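Local coordinates for glutathione S-transferase 1 (Ascaris suum, PDB 4Q5F) that conjugates reduced glutathione to a wide range of hydrophobic electrophiles and can also act as a glutathione peroxidase, at the interface of chains A and B. Residues are numbered along the deposited sequence; one frame, centred on the assembly and turned at random. Chains: chain A/B, Glutathione S-transferase 1.

The interface of chains A and B. Residues chain A 98, 102-103, 105-106, 151; chain B 60, 73-75, 78.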
# COMPACT_ATOMS: atom_id res chain seq x y z
N ALA A 98 -12.90 -2.95 -2.02
CA ALA A 98 -11.82 -3.68 -1.37
C ALA A 98 -11.07 -4.54 -2.38
O ALA A 98 -9.86 -4.72 -2.27
CB ALA A 98 -12.37 -4.54 -0.25
N SER A 102 -7.21 -4.61 -3.47
CA SER A 102 -6.46 -5.85 -3.39
C SER A 102 -5.59 -6.07 -4.61
O SER A 102 -4.41 -6.41 -4.49
CB SER A 102 -7.40 -7.04 -3.20
OG SER A 102 -6.68 -8.24 -2.99
N ILE A 103 -6.16 -5.90 -5.80
CA ILE A 103 -5.41 -6.14 -7.02
C ILE A 103 -4.32 -5.08 -7.18
O ILE A 103 -3.24 -5.37 -7.71
CB ILE A 103 -6.31 -6.14 -8.28
CG1 ILE A 103 -5.49 -6.46 -9.54
CG2 ILE A 103 -7.02 -4.81 -8.45
CD1 ILE A 103 -4.75 -7.79 -9.49
N ASP A 105 -2.79 -3.58 -4.64
CA ASP A 105 -1.76 -3.91 -3.66
C ASP A 105 -0.87 -5.03 -4.18
O ASP A 105 0.33 -5.06 -3.90
CB ASP A 105 -2.40 -4.32 -2.33
CG ASP A 105 -2.56 -3.15 -1.37
OD1 ASP A 105 -2.36 -1.99 -1.78
OD2 ASP A 105 -2.90 -3.40 -0.20
N GLN A 106 -1.46 -5.96 -4.93
CA GLN A 106 -0.67 -7.02 -5.56
C GLN A 106 0.22 -6.41 -6.62
O GLN A 106 1.35 -6.84 -6.83
CB GLN A 106 -1.57 -8.08 -6.18
CG GLN A 106 -0.81 -9.24 -6.80
CD GLN A 106 0.06 -9.97 -5.79
OE1 GLN A 106 -0.26 -10.01 -4.60
NE2 GLN A 106 1.16 -10.54 -6.25
N PHE A 151 -6.33 -12.79 -12.05
CA PHE A 151 -7.33 -11.94 -11.40
C PHE A 151 -8.25 -11.32 -12.45
O PHE A 151 -9.47 -11.27 -12.28
CB PHE A 151 -6.65 -10.85 -10.59
CG PHE A 151 -7.58 -10.12 -9.65
CD1 PHE A 151 -8.34 -9.05 -10.10
CD2 PHE A 151 -7.69 -10.51 -8.33
CE1 PHE A 151 -9.19 -8.39 -9.24
CE2 PHE A 151 -8.54 -9.85 -7.47
CZ PHE A 151 -9.29 -8.79 -7.92
N PHE B 60 -3.23 -14.82 -4.72
CA PHE B 60 -1.88 -14.38 -5.06
C PHE B 60 -0.80 -15.29 -4.48
O PHE B 60 0.39 -14.96 -4.52
CB PHE B 60 -1.66 -12.95 -4.55
CG PHE B 60 -2.69 -11.97 -5.04
CD1 PHE B 60 -3.09 -11.97 -6.37
CD2 PHE B 60 -3.27 -11.06 -4.17
CE1 PHE B 60 -4.04 -11.08 -6.82
CE2 PHE B 60 -4.23 -10.17 -4.62
CZ PHE B 60 -4.61 -10.18 -5.95
N LEU B 73 -10.99 -12.23 -0.01
CA LEU B 73 -10.27 -10.98 -0.22
C LEU B 73 -8.84 -11.13 0.28
O LEU B 73 -8.62 -11.48 1.44
CB LEU B 73 -10.97 -9.83 0.52
CG LEU B 73 -10.27 -8.47 0.51
CD1 LEU B 73 -10.31 -7.83 -0.88
CD2 LEU B 73 -10.89 -7.55 1.55
N ALA B 74 -7.87 -10.85 -0.59
CA ALA B 74 -6.46 -10.97 -0.25
C ALA B 74 -5.86 -9.59 0.04
O ALA B 74 -6.56 -8.58 -0.05
CB ALA B 74 -5.70 -11.65 -1.37
N GLN B 75 -4.57 -9.57 0.38
CA GLN B 75 -3.82 -8.35 0.66
C GLN B 75 -4.25 -7.67 1.97
O GLN B 75 -5.35 -7.14 2.09
CB GLN B 75 -3.88 -7.37 -0.52
CG GLN B 75 -3.11 -7.86 -1.75
CD GLN B 75 -1.61 -7.72 -1.59
OE1 GLN B 75 -1.13 -7.14 -0.62
NE2 GLN B 75 -0.86 -8.24 -2.56
N ALA B 78 -5.76 -4.03 2.26
CA ALA B 78 -7.12 -4.02 1.75
C ALA B 78 -8.06 -4.62 2.79
O ALA B 78 -9.20 -4.19 2.94
CB ALA B 78 -7.21 -4.79 0.45
O HOH W 1 -1.89 -5.08 1.35
O HOH W 2 -8.67 -10.21 -3.19
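One face of the B:Phe60 ring is covered by the A:Gln106 side chain: CG stands over the ring centre, 3.6 Å from the centroid, a CH-pi contact, and the amide lies 27° from the ring plane. A:Gln106 achieves this with CG anti to the backbone N (chi1 -178°) and a bend at chi2 that folds the amide back across the aromatic face. At the tip of the ring, B:Phe60 CZ meets A:Phe151 CD2 at 3.9 Å; A:Ile103 packs on a face of that second ring near its rim. The folded A:Gln106 amide also turns OE1 toward B:Gln75, whose NE2 donates a hydrogen bond of 2.8 Å. This bond is bent, 123° at the hydrogen, and the donor is tilted from the acceptor's carbonyl plane. At the other amide terminus, B:Gln75 OE1 lies 3.0 Å from water 1, which bridges to A:Asp105 OD2, while A:Asp105 CB packs against the amide carbon. Chain A thus holds NE2 of this glutathione-binding residue directly and OE1 through water. A:Ser102 OG makes a weak hydrogen bond to B:Ala74 O, and water 2 links the same hydroxyl to B:Ala74 N. Toward the start of helix 94-114, A:Ala98 CB rests against B:Leu73 CD2 at 3.8 Å. The patch fits this helix, with A:Phe151 of helix 129-155, against the partner's N-terminal domain, helping hold the two-fold dimer and probably steadying the adjacent glutathione site.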